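Putative dehydrogenase (Pseudomonas fluorescens, PDB 6UUG) acts as the flavin-dependent methanesulfinate monooxygenase MsuC, part of a two-component system in bacterial sulfur assimilation. Local coordinates at residues H109-A114 with P249-L254; T255-F260 with V348-Q353; V314-A319 with A340-T345. One frame throughout, in Å; residues are numbered along the deposited sequence. Where two conformers were deposited one is given.

Interaction 1: H109-A114 with P249-L254; sequences HHLMLA and PLIAQL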
ATOM      1  N   HIS A 109     -15.090   2.911 -31.959  1.00 32.75           N
ATOM      2  CA  HIS A 109     -15.463   2.646 -33.347  1.00 31.87           C
ATOM      3  C   HIS A 109     -15.444   1.142 -33.640  1.00 29.49           C
ATOM      4  O   HIS A 109     -16.420   0.578 -34.149  1.00 30.00           O
ATOM      5  CB  HIS A 109     -14.525   3.428 -34.281  1.00 29.88           C
ATOM      6  CG  HIS A 109     -14.508   2.924 -35.687  1.00 34.07           C
ATOM      7  ND1 HIS A 109     -15.407   3.352 -36.640  1.00 34.05           N
ATOM      8  CD2 HIS A 109     -13.709   2.017 -36.299  1.00 32.34           C
ATOM      9  CE1 HIS A 109     -15.158   2.732 -37.783  1.00 33.01           C
ATOM     10  NE2 HIS A 109     -14.137   1.913 -37.601  1.00 34.65           N
ATOM     11  N   HIS A 110     -14.358   0.454 -33.278  1.00 30.82           N
ATOM     12  CA  HIS A 110     -14.318  -0.976 -33.593  1.00 29.39           C
ATOM     13  C   HIS A 110     -15.268  -1.776 -32.708  1.00 30.74           C
ATOM     14  O   HIS A 110     -15.760  -2.837 -33.121  1.00 31.89           O
ATOM     15  CB  HIS A 110     -12.875  -1.488 -33.507  1.00 30.17           C
ATOM     16  CG  HIS A 110     -12.007  -0.945 -34.601  1.00 30.58           C
ATOM     17  ND1 HIS A 110     -12.133  -1.359 -35.909  1.00 33.13           N
ATOM     18  CD2 HIS A 110     -11.061   0.025 -34.602  1.00 32.31           C
ATOM     19  CE1 HIS A 110     -11.282  -0.692 -36.665  1.00 31.36           C
ATOM     20  NE2 HIS A 110     -10.623   0.160 -35.899  1.00 31.32           N
ATOM     21  N   LEU A 111     -15.540  -1.287 -31.494  1.00 28.99           N
ATOM     22  CA  LEU A 111     -16.577  -1.902 -30.667  1.00 30.74           C
ATOM     23  C   LEU A 111     -17.958  -1.778 -31.311  1.00 32.44           C
ATOM     24  O   LEU A 111     -18.771  -2.707 -31.225  1.00 30.67           O
ATOM     25  CB  LEU A 111     -16.585  -1.273 -29.267  1.00 29.84           C
ATOM     26  CG  LEU A 111     -17.685  -1.756 -28.317  1.00 32.05           C
ATOM     27  CD1 LEU A 111     -17.499  -3.210 -27.946  1.00 27.60           C
ATOM     28  CD2 LEU A 111     -17.696  -0.894 -27.042  1.00 33.84           C
ATOM     29  N   MET A 112     -18.250  -0.638 -31.949  1.00 33.19           N
ATOM     30  CA  MET A 112     -19.540  -0.498 -32.630  1.00 31.16           C
ATOM     31  C   MET A 112     -19.660  -1.488 -33.784  1.00 30.48           C
ATOM     32  O   MET A 112     -20.719  -2.097 -33.984  1.00 31.88           O
ATOM     33  CB  MET A 112     -19.730   0.928 -33.149  1.00 31.14           C
ATOM     34  CG  MET A 112     -19.719   2.024 -32.079  1.00 31.66           C
ATOM     35  SD  MET A 112     -20.778   1.699 -30.654  1.00 38.55           S
ATOM     36  CE  MET A 112     -19.564   1.563 -29.334  1.00 36.23           C
ATOM     37  N   LEU A 113     -18.575  -1.681 -34.540  1.00 31.74           N
ATOM     38  CA  LEU A 113     -18.586  -2.692 -35.593  1.00 32.57           C
ATOM     39  C   LEU A 113     -18.784  -4.088 -35.015  1.00 33.86           C
ATOM     40  O   LEU A 113     -19.529  -4.900 -35.574  1.00 32.49           O
ATOM     41  CB  LEU A 113     -17.289  -2.613 -36.397  1.00 33.81           C
ATOM     42  CG  LEU A 113     -17.104  -1.381 -37.277  1.00 32.02           C
ATOM     43  CD1 LEU A 113     -15.736  -1.452 -37.939  1.00 33.46           C
ATOM     44  CD2 LEU A 113     -18.217  -1.347 -38.339  1.00 36.19           C
ATOM     45  N   ALA A 114     -18.138  -4.383 -33.883  1.00 32.45           N
ATOM     46  CA  ALA A 114     -18.348  -5.671 -33.233  1.00 31.56           C
ATOM     47  C   ALA A 114     -19.796  -5.851 -32.812  1.00 32.70           C
ATOM     48  O   ALA A 114     -20.316  -6.974 -32.834  1.00 33.58           O
ATOM     49  CB  ALA A 114     -17.439  -5.810 -32.009  1.00 31.80           C
ATOM     50  N   PRO A 249     -19.690  -7.203 -24.354  1.00 29.94           N
ATOM     51  CA  PRO A 249     -19.203  -6.432 -23.197  1.00 30.84           C
ATOM     52  C   PRO A 249     -17.751  -6.727 -22.858  1.00 28.88           C
ATOM     53  O   PRO A 249     -17.064  -5.848 -22.323  1.00 30.06           O
ATOM     54  CB  PRO A 249     -20.150  -6.858 -22.063  1.00 34.11           C
ATOM     55  CG  PRO A 249     -20.665  -8.205 -22.482  1.00 33.16           C
ATOM     56  CD  PRO A 249     -20.783  -8.121 -23.977  1.00 30.58           C
ATOM     57  N   LEU A 250     -17.268  -7.932 -23.162  1.00 28.77           N
ATOM     58  CA  LEU A 250     -15.882  -8.274 -22.868  1.00 28.76           C
ATOM     59  C   LEU A 250     -14.927  -7.529 -23.796  1.00 28.19           C
ATOM     60  O   LEU A 250     -13.842  -7.111 -23.372  1.00 27.58           O
ATOM     61  CB  LEU A 250     -15.691  -9.791 -22.959  1.00 28.84           C
ATOM     62  CG  LEU A 250     -16.607 -10.639 -22.067  1.00 26.55           C
ATOM     63  CD1 LEU A 250     -16.209 -12.106 -22.123  1.00 27.48           C
ATOM     64  CD2 LEU A 250     -16.529 -10.127 -20.620  1.00 30.61           C
ATOM     65  N   ILE A 251     -15.308  -7.367 -25.069  1.00 27.74           N
ATOM     66  CA  ILE A 251     -14.531  -6.528 -25.975  1.00 26.94           C
ATOM     67  C   ILE A 251     -14.480  -5.092 -25.454  1.00 27.03           C
ATOM     68  O   ILE A 251     -13.425  -4.452 -25.458  1.00 29.06           O
ATOM     69  CB  ILE A 251     -15.109  -6.606 -27.400  1.00 25.20           C
ATOM     70  CG1 ILE A 251     -14.876  -8.009 -27.974  1.00 26.89           C
ATOM     71  CG2 ILE A 251     -14.479  -5.533 -28.307  1.00 28.29           C
ATOM     72  CD1 ILE A 251     -15.765  -8.313 -29.194  1.00 31.32           C
ATOM     73  N   ALA A 252     -15.613  -4.569 -24.988  1.00 27.67           N
ATOM     74  CA  ALA A 252     -15.618  -3.226 -24.404  1.00 27.94           C
ATOM     75  C   ALA A 252     -14.673  -3.132 -23.207  1.00 28.26           C
ATOM     76  O   ALA A 252     -13.854  -2.208 -23.127  1.00 29.16           O
ATOM     77  CB  ALA A 252     -17.042  -2.830 -24.003  1.00 28.88           C
ATOM     78  N   GLN A 253     -14.772  -4.085 -22.270  1.00 27.78           N
ATOM     79  CA  GLN A 253     -13.910  -4.080 -21.088  1.00 28.26           C
ATOM     80  C   GLN A 253     -12.438  -4.186 -21.460  1.00 28.05           C
ATOM     81  O   GLN A 253     -11.599  -3.482 -20.888  1.00 27.55           O
ATOM     82  CB  GLN A 253     -14.291  -5.231 -20.158  1.00 30.12           C
ATOM     83  CG  GLN A 253     -15.663  -5.061 -19.519  1.00 31.31           C
ATOM     84  CD  GLN A 253     -15.650  -4.005 -18.426  1.00 38.37           C
ATOM     85  OE1 GLN A 253     -14.782  -4.025 -17.552  1.00 36.55           O
ATOM     86  NE2 GLN A 253     -16.599  -3.061 -18.483  1.00 41.40           N
ATOM     87  N   LEU A 254     -12.099  -5.069 -22.404  1.00 26.16           N
ATOM     88  CA  LEU A 254     -10.698  -5.206 -22.791  1.00 24.07           C
ATOM     89  C   LEU A 254     -10.209  -4.011 -23.613  1.00 26.45           C
ATOM     90  O   LEU A 254      -9.007  -3.719 -23.612  1.00 27.54           O
ATOM     91  CB  LEU A 254     -10.497  -6.539 -23.547  1.00 27.70           C
ATOM     92  CG  LEU A 254      -9.044  -6.975 -23.777  1.00 29.14           C
ATOM     93  CD1 LEU A 254      -8.272  -6.990 -22.478  1.00 27.36           C
ATOM     94  CD2 LEU A 254      -8.984  -8.365 -24.431  1.00 27.40           C
TER

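Interaction 2: T255-F260 with V348-Q353; sequences TFTHMF and VAASRQ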
ATOM      1  N   THR A 255     -11.112  -3.293 -24.289  1.00 26.27           N
ATOM      2  CA  THR A 255     -10.721  -2.059 -24.973  1.00 26.24           C
ATOM      3  C   THR A 255     -10.285  -1.005 -23.963  1.00 27.55           C
ATOM      4  O   THR A 255      -9.209  -0.409 -24.101  1.00 28.27           O
ATOM      5  CB  THR A 255     -11.881  -1.549 -25.839  1.00 27.97           C
ATOM      6  OG1 THR A 255     -12.154  -2.499 -26.883  1.00 29.99           O
ATOM      7  CG2 THR A 255     -11.548  -0.193 -26.467  1.00 30.31           C
ATOM      8  N   PHE A 256     -11.102  -0.789 -22.921  1.00 26.87           N
ATOM      9  CA  PHE A 256     -10.701   0.097 -21.827  1.00 28.87           C
ATOM     10  C   PHE A 256      -9.388  -0.353 -21.218  1.00 25.24           C
ATOM     11  O   PHE A 256      -8.519   0.470 -20.922  1.00 27.55           O
ATOM     12  CB  PHE A 256     -11.768   0.126 -20.727  1.00 30.81           C
ATOM     13  CG  PHE A 256     -12.924   1.025 -21.027  1.00 34.87           C
ATOM     14  CD1 PHE A 256     -12.717   2.371 -21.277  1.00 42.12           C
ATOM     15  CD2 PHE A 256     -14.218   0.538 -21.000  1.00 41.01           C
ATOM     16  CE1 PHE A 256     -13.788   3.213 -21.542  1.00 46.18           C
ATOM     17  CE2 PHE A 256     -15.294   1.372 -21.261  1.00 44.27           C
ATOM     18  CZ  PHE A 256     -15.074   2.714 -21.534  1.00 43.87           C
ATOM     19  N   THR A 257      -9.237  -1.668 -21.013  1.00 25.58           N
ATOM     20  CA  THR A 257      -8.040  -2.190 -20.362  1.00 25.13           C
ATOM     21  C   THR A 257      -6.790  -1.863 -21.168  1.00 23.74           C
ATOM     22  O   THR A 257      -5.767  -1.469 -20.597  1.00 25.75           O
ATOM     23  CB  THR A 257      -8.160  -3.703 -20.147  1.00 26.17           C
ATOM     24  OG1 THR A 257      -9.273  -3.985 -19.289  1.00 28.14           O
ATOM     25  CG2 THR A 257      -6.896  -4.254 -19.481  1.00 25.73           C
ATOM     26  N   HIS A 258      -6.843  -2.050 -22.495  1.00 26.30           N
ATOM     27  CA  HIS A 258      -5.698  -1.697 -23.332  1.00 25.95           C
ATOM     28  C   HIS A 258      -5.412  -0.202 -23.278  1.00 27.94           C
ATOM     29  O   HIS A 258      -4.247   0.216 -23.351  1.00 26.28           O
ATOM     30  CB  HIS A 258      -5.939  -2.145 -24.779  1.00 26.15           C
ATOM     31  CG  HIS A 258      -5.624  -3.584 -25.020  1.00 24.78           C
ATOM     32  ND1 HIS A 258      -6.421  -4.612 -24.575  1.00 25.35           N
ATOM     33  CD2 HIS A 258      -4.577  -4.163 -25.662  1.00 26.33           C
ATOM     34  CE1 HIS A 258      -5.883  -5.768 -24.939  1.00 28.25           C
ATOM     35  NE2 HIS A 258      -4.762  -5.521 -25.602  1.00 24.98           N
ATOM     36  N   MET A 259      -6.466   0.623 -23.192  1.00 28.07           N
ATOM     37  CA  MET A 259      -6.287   2.064 -23.007  0.53 29.23           C
ATOM     38  C   MET A 259      -5.532   2.360 -21.719  1.00 28.33           C
ATOM     39  O   MET A 259      -4.617   3.199 -21.695  1.00 27.57           O
ATOM     40  CB  MET A 259      -7.646   2.782 -22.976  0.53 29.80           C
ATOM     41  CG  MET A 259      -8.394   2.870 -24.289  0.53 26.91           C
ATOM     42  SD  MET A 259     -10.116   3.416 -24.050  0.53 35.28           S
ATOM     43  CE  MET A 259      -9.887   4.885 -23.057  0.53 37.03           C
ATOM     44  N   PHE A 260      -5.947   1.715 -20.618  1.00 26.21           N
ATOM     45  CA  PHE A 260      -5.315   1.944 -19.323  1.00 27.81           C
ATOM     46  C   PHE A 260      -3.829   1.617 -19.368  1.00 27.41           C
ATOM     47  O   PHE A 260      -2.998   2.359 -18.831  1.00 25.72           O
ATOM     48  CB  PHE A 260      -5.988   1.091 -18.236  1.00 28.98           C
ATOM     49  CG  PHE A 260      -7.455   1.399 -17.984  1.00 27.61           C
ATOM     50  CD1 PHE A 260      -8.093   2.474 -18.579  1.00 30.88           C
ATOM     51  CD2 PHE A 260      -8.194   0.575 -17.131  1.00 30.40           C
ATOM     52  CE1 PHE A 260      -9.462   2.735 -18.327  1.00 31.98           C
ATOM     53  CE2 PHE A 260      -9.547   0.830 -16.886  1.00 28.41           C
ATOM     54  CZ  PHE A 260     -10.169   1.910 -17.484  1.00 30.19           C
ATOM     55  N   VAL A 348      -8.347  -4.793 -13.411  1.00 25.38           N
ATOM     56  CA  VAL A 348      -8.048  -4.346 -12.049  1.00 26.62           C
ATOM     57  C   VAL A 348      -6.577  -3.949 -11.930  1.00 25.90           C
ATOM     58  O   VAL A 348      -6.243  -2.878 -11.403  1.00 26.41           O
ATOM     59  CB  VAL A 348      -8.433  -5.427 -11.026  1.00 27.74           C
ATOM     60  CG1 VAL A 348      -7.939  -5.039  -9.632  1.00 27.42           C
ATOM     61  CG2 VAL A 348      -9.953  -5.570 -11.006  1.00 27.64           C
ATOM     62  N   ALA A 349      -5.674  -4.785 -12.455  1.00 25.87           N
ATOM     63  CA  ALA A 349      -4.252  -4.471 -12.377  1.00 26.86           C
ATOM     64  C   ALA A 349      -3.924  -3.206 -13.156  1.00 25.04           C
ATOM     65  O   ALA A 349      -3.216  -2.320 -12.650  1.00 27.97           O
ATOM     66  CB  ALA A 349      -3.411  -5.638 -12.895  1.00 28.49           C
ATOM     67  N   ALA A 350      -4.433  -3.094 -14.384  1.00 24.08           N
ATOM     68  CA  ALA A 350      -4.138  -1.905 -15.184  1.00 24.57           C
ATOM     69  C   ALA A 350      -4.680  -0.652 -14.516  1.00 26.00           C
ATOM     70  O   ALA A 350      -4.034   0.397 -14.543  1.00 26.12           O
ATOM     71  CB  ALA A 350      -4.718  -2.031 -16.587  1.00 26.16           C
ATOM     72  N   SER A 351      -5.865  -0.749 -13.914  1.00 27.03           N
ATOM     73  CA  SER A 351      -6.477   0.415 -13.275  1.00 25.28           C
ATOM     74  C   SER A 351      -5.667   0.863 -12.075  1.00 26.70           C
ATOM     75  O   SER A 351      -5.298   2.043 -11.956  1.00 31.12           O
ATOM     76  CB  SER A 351      -7.910   0.081 -12.841  1.00 28.66           C
ATOM     77  OG  SER A 351      -8.752  -0.120 -13.971  1.00 31.87           O
ATOM     78  N   ARG A 352      -5.417  -0.062 -11.149  1.00 26.93           N
ATOM     79  CA  ARG A 352      -4.820   0.306  -9.867  1.00 26.53           C
ATOM     80  C   ARG A 352      -3.342   0.613 -10.014  1.00 29.63           C
ATOM     81  O   ARG A 352      -2.855   1.649  -9.533  1.00 28.63           O
ATOM     82  CB  ARG A 352      -5.001  -0.820  -8.863  1.00 28.85           C
ATOM     83  CG  ARG A 352      -6.393  -0.961  -8.406  1.00 37.79           C
ATOM     84  CD  ARG A 352      -6.442  -1.943  -7.281  1.00 43.77           C
ATOM     85  NE  ARG A 352      -7.477  -1.563  -6.338  1.00 44.57           N
ATOM     86  CZ  ARG A 352      -7.787  -2.291  -5.275  1.00 45.78           C
ATOM     87  NH1 ARG A 352      -7.125  -3.417  -5.055  1.00 34.83           N
ATOM     88  NH2 ARG A 352      -8.750  -1.893  -4.445  1.00 44.83           N
ATOM     89  N   GLN A 353      -2.599  -0.305 -10.629  1.00 26.97           N
ATOM     90  CA  GLN A 353      -1.170  -0.076 -10.779  1.00 28.09           C
ATOM     91  C   GLN A 353      -0.887   1.027 -11.797  1.00 28.29           C
ATOM     92  O   GLN A 353       0.098   1.767 -11.657  1.00 27.91           O
ATOM     93  CB  GLN A 353      -0.476  -1.381 -11.168  1.00 29.00           C
ATOM     94  CG  GLN A 353      -0.505  -2.444 -10.060  1.00 30.22           C
ATOM     95  CD  GLN A 353       0.218  -3.717 -10.490  1.00 38.51           C
ATOM     96  OE1 GLN A 353      -0.357  -4.565 -11.159  1.00 42.26           O
ATOM     97  NE2 GLN A 353       1.483  -3.838 -10.120  1.00 45.47           N
TER
HETATM   98  O   HOH W   1      -2.190   0.499 -16.592  1.00 38.73           O

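Interaction 3: V314-A319 with A340-T345; sequences VERAAA and ATAIAT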
ATOM      1  N   VAL A 314      -2.696  -8.255 -19.620  1.00 25.38           N
ATOM      2  CA  VAL A 314      -3.464  -7.697 -20.728  1.00 24.31           C
ATOM      3  C   VAL A 314      -3.267  -8.537 -21.990  1.00 26.69           C
ATOM      4  O   VAL A 314      -4.225  -8.857 -22.708  1.00 27.72           O
ATOM      5  CB  VAL A 314      -3.077  -6.222 -20.948  1.00 25.37           C
ATOM      6  CG1 VAL A 314      -3.726  -5.679 -22.212  1.00 28.96           C
ATOM      7  CG2 VAL A 314      -3.528  -5.394 -19.749  1.00 24.95           C
ATOM      8  N   GLU A 315      -2.024  -8.912 -22.272  1.00 24.51           N
ATOM      9  CA  GLU A 315      -1.747  -9.664 -23.491  1.00 28.57           C
ATOM     10  C   GLU A 315      -2.316 -11.069 -23.410  1.00 29.14           C
ATOM     11  O   GLU A 315      -2.736 -11.626 -24.438  1.00 27.47           O
ATOM     12  CB  GLU A 315      -0.240  -9.673 -23.751  1.00 29.03           C
ATOM     13  CG  GLU A 315       0.227  -8.304 -24.198  1.00 28.13           C
ATOM     14  CD  GLU A 315       1.736  -8.130 -24.227  1.00 37.07           C
ATOM     15  OE1 GLU A 315       2.472  -9.069 -23.832  1.00 39.53           O
ATOM     16  OE2 GLU A 315       2.181  -7.033 -24.643  1.00 36.48           O
ATOM     17  N   ARG A 316      -2.357 -11.652 -22.207  1.00 25.43           N
ATOM     18  CA  ARG A 316      -2.989 -12.960 -22.072  1.00 25.81           C
ATOM     19  C   ARG A 316      -4.487 -12.873 -22.323  1.00 30.29           C
ATOM     20  O   ARG A 316      -5.057 -13.725 -23.015  1.00 27.49           O
ATOM     21  CB  ARG A 316      -2.743 -13.577 -20.699  1.00 28.72           C
ATOM     22  CG  ARG A 316      -3.538 -14.877 -20.652  1.00 34.02           C
ATOM     23  CD  ARG A 316      -3.669 -15.494 -19.366  1.00 38.55           C
ATOM     24  NE  ARG A 316      -4.277 -14.635 -18.366  1.00 37.32           N
ATOM     25  CZ  ARG A 316      -4.337 -15.014 -17.104  1.00 36.54           C
ATOM     26  NH1 ARG A 316      -3.836 -16.206 -16.775  1.00 39.26           N
ATOM     27  NH2 ARG A 316      -4.875 -14.231 -16.191  1.00 30.32           N
ATOM     28  N   ALA A 317      -5.150 -11.856 -21.773  1.00 27.06           N
ATOM     29  CA  ALA A 317      -6.571 -11.686 -22.069  1.00 26.45           C
ATOM     30  C   ALA A 317      -6.819 -11.478 -23.557  1.00 25.47           C
ATOM     31  O   ALA A 317      -7.815 -11.978 -24.105  1.00 26.29           O
ATOM     32  CB  ALA A 317      -7.127 -10.499 -21.271  1.00 27.87           C
ATOM     33  N   ALA A 318      -5.933 -10.740 -24.232  1.00 25.44           N
ATOM     34  CA  ALA A 318      -6.129 -10.504 -25.657  1.00 26.35           C
ATOM     35  C   ALA A 318      -6.006 -11.803 -26.444  1.00 27.21           C
ATOM     36  O   ALA A 318      -6.791 -12.042 -27.361  1.00 27.89           O
ATOM     37  CB  ALA A 318      -5.132  -9.464 -26.171  1.00 28.01           C
ATOM     38  N   ALA A 319      -5.040 -12.655 -26.094  1.00 28.64           N
ATOM     39  CA  ALA A 319      -4.920 -13.949 -26.775  1.00 28.90           C
ATOM     40  C   ALA A 319      -6.158 -14.810 -26.551  1.00 30.38           C
ATOM     41  O   ALA A 319      -6.648 -15.468 -27.482  1.00 29.04           O
ATOM     42  CB  ALA A 319      -3.664 -14.677 -26.299  1.00 32.91           C
ATOM     43  N   ALA A 340     -13.868 -13.747 -19.448  1.00 27.32           N
ATOM     44  CA  ALA A 340     -14.337 -12.625 -18.641  1.00 28.75           C
ATOM     45  C   ALA A 340     -13.492 -12.445 -17.379  1.00 27.10           C
ATOM     46  O   ALA A 340     -13.146 -11.313 -17.010  1.00 26.82           O
ATOM     47  CB  ALA A 340     -15.808 -12.833 -18.279  1.00 29.04           C
ATOM     48  N   THR A 341     -13.167 -13.548 -16.698  1.00 28.18           N
ATOM     49  CA  THR A 341     -12.328 -13.471 -15.503  1.00 27.34           C
ATOM     50  C   THR A 341     -10.934 -12.952 -15.841  1.00 27.44           C
ATOM     51  O   THR A 341     -10.386 -12.106 -15.121  1.00 26.93           O
ATOM     52  CB  THR A 341     -12.247 -14.844 -14.838  1.00 30.99           C
ATOM     53  OG1 THR A 341     -13.560 -15.239 -14.425  1.00 30.10           O
ATOM     54  CG2 THR A 341     -11.332 -14.811 -13.618  1.00 28.53           C
ATOM     55  N   ALA A 342     -10.354 -13.428 -16.944  1.00 26.37           N
ATOM     56  CA  ALA A 342      -9.016 -12.979 -17.325  1.00 25.52           C
ATOM     57  C   ALA A 342      -8.994 -11.489 -17.653  1.00 25.14           C
ATOM     58  O   ALA A 342      -8.018 -10.791 -17.344  1.00 25.91           O
ATOM     59  CB  ALA A 342      -8.512 -13.786 -18.529  1.00 24.96           C
ATOM     60  N   ILE A 343     -10.039 -10.990 -18.319  1.00 24.43           N
ATOM     61  CA  ILE A 343     -10.108  -9.566 -18.656  1.00 25.30           C
ATOM     62  C   ILE A 343     -10.274  -8.729 -17.392  1.00 24.44           C
ATOM     63  O   ILE A 343      -9.632  -7.682 -17.220  1.00 25.53           O
ATOM     64  CB  ILE A 343     -11.260  -9.299 -19.644  1.00 25.53           C
ATOM     65  CG1 ILE A 343     -10.946  -9.893 -21.023  1.00 24.73           C
ATOM     66  CG2 ILE A 343     -11.512  -7.788 -19.758  1.00 26.25           C
ATOM     67  CD1 ILE A 343     -12.214 -10.032 -21.934  1.00 26.39           C
ATOM     68  N   ALA A 344     -11.175  -9.153 -16.505  1.00 25.35           N
ATOM     69  CA  ALA A 344     -11.383  -8.381 -15.278  1.00 25.80           C
ATOM     70  C   ALA A 344     -10.126  -8.346 -14.433  1.00 26.76           C
ATOM     71  O   ALA A 344      -9.816  -7.319 -13.821  1.00 25.82           O
ATOM     72  CB  ALA A 344     -12.541  -8.964 -14.464  1.00 26.63           C
ATOM     73  N   THR A 345      -9.377  -9.455 -14.406  1.00 25.98           N
ATOM     74  CA  THR A 345      -8.113  -9.500 -13.676  1.00 25.33           C
ATOM     75  C   THR A 345      -7.132  -8.484 -14.246  1.00 26.10           C
ATOM     76  O   THR A 345      -6.497  -7.722 -13.502  1.00 26.31           O
ATOM     77  CB  THR A 345      -7.536 -10.920 -13.760  1.00 26.89           C
ATOM     78  OG1 THR A 345      -8.420 -11.839 -13.102  1.00 26.78           O
ATOM     79  CG2 THR A 345      -6.173 -10.999 -13.109  1.00 28.28           C
TER
HETATM   80  O   HOH W   2      -5.473 -11.859 -17.863  1.00 27.52           O

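Interaction 1: H109-A114 with P249-L254
Leu111 reaches from helix 100-119 onto Ile251 and Ala252 of helix 247-277, joining the N-terminal helical domain of an acyl-CoA dehydrogenase fold to the first long helix of its C-terminal helical bundle. The two segments run almost antiparallel, at 171°, and the 10.0 Å between their axes is bridged by the branched side chains of Leu111 and Ile251.

The contact across the segments is apolar throughout. CG of Leu111 lies anti to the backbone N (chi1 176°), which carries both methyls over to the other helix. CD2 settles against Ala252 CB at 3.7 Å, while CD1 meets Ile251 CG2 at 3.8 Å and lies equally near the backbone N of Ala252. CD2 thus rests on Ala252 alone, whereas CD1 sits between Ile251 CG2 and the Ala252 backbone. Ile251 answers with its other branch: the extended CG1-CD1 arm points at Ala114, one turn further along helix 100-119. Cutting Leu111 back to an alanine removes both methyls and is likely to open a gap between the helices, with Ile251 CG2 and Ala252 CB losing their mate on helix 100-119. Trp85 of helix 85-96 touches both Ala114 and Ile251, and Leu321 and Trp325 of helix 294-327 also pack on Ile251, so this apolar seam is buried within the chain.

The two histidines of 109-114 bond away from this contact. His109 bonds through NE2 to Leu70 O and through ND1 to Trp139 N, and ND1 of His110 bonds to Ser73 OG. The two imidazoles also meet each other, His109 CD2 standing 3.5 Å above the plane of the His110 ring, over its centre.

Back at the interface, Ala114 CB closes on Ile251 CD1 at 4.1 Å.

Interaction 2: T255-F260 with V348-Q353
Phe260 and Ala350 meet where two helices of the C-terminal bundle of the acyl-CoA dehydrogenase fold, 247-277 and 333-360, run side by side in the same general direction. Their segments cross at 36° with the axes 8.9 Å apart, and the small Ala350 lets the backbones come close, CA to CA 5.8 Å at this pair.

The apolar part is compact. Ala350 CB sits 3.8 Å from Phe260 CB and near the plane of the Phe260 ring, at its edge. One turn earlier, Thr257 turns its CG2 methyl to the same Ala350 CB; its hydroxyl bonds back to Gln253 O. The phenyl ring passes alongside Ala350 and touches Leu383 and Gln386 of helix 378-386 further out, so Phe260 fills the angle between three helices.

The polar contacts are of two sorts. A water donates to the carbonyl O of Ala350 at 2.8 Å and, more weakly, to Phe260 O, linking the two backbones past the end of the apolar patch. Ser351 OG, which lies beside its own backbone N (chi1 -68°) and bonds to Lys347 O, also comes up to the ring, approaching it obliquely.

Contacts from both helices probably help fix the tilt of the phenyl ring: the carbonyl O of Phe256 stands 3.1 Å above its plane, offset toward the rim, and Ser351 OG lies 3.2 Å from Phe260 CE2.

Interaction 3: V314-A319 with A340-T345
The oxygen of one water is held from both helices: it accepts from Arg316 NH2 at 3.0 Å and donates to the backbone O of Ala342 at 2.8 Å. It lies in the plane of the guanidinium, at its edge, and so ties the end of the arginine to the backbone of helix 333-360. NH2 has a second partner in a salt bridge to Glu308 of the second subunit, so the same nitrogen serves both the helix pair and the subunit interface. CG of Arg316 is anti to the backbone N (chi1 176°), and the long chain runs out toward helix 333-360 until NE comes within 4.3 Å of Ala342 CB, which lies obliquely to the guanidinium.

These are antiparallel neighbours in the helical bundle of an acyl-CoA dehydrogenase fold, the arms of a helical hairpin turned at the short link between residues 327 and 333. Their segments meet at 155° with axes 8.6 Å apart, a closeness that the alanines permit. Ala317 CB fits between successive residues of the other helix, 3.9 Å from Ile343 CG1 and 4.0 Å from the carbonyl O of Ala342.

Beyond this patch Thr345 OG1 donates to Thr341 O at 2.8 Å, from above the carbonyl plane, while Thr345 N reaches that oxygen from the opposite face. The side chains of both threonines also pack against Trp304 of the second subunit.

From the N terminus, helix 100-119 comes first. Interaction 1 closes a long loop that takes in the middle beta domain before the chain returns in helix 247-277, tying the N-terminal helices to the C-terminal bundle. Interaction 2 opens directly afterwards on that same helix and closes after 87 intervening residues, on helix 333-360. Interaction 3 falls entirely within that span, a hairpin of two long helices, 294-327 and 333-360, with a short link; no loops cross. Interaction 3 touches both of the others: Leu250 of interaction 1 packs on 340-345 and Leu254 on 314-319, while Thr257 and His258 of interaction 2 touch Val314. Interactions 2 and 3 both lie beside the second subunit.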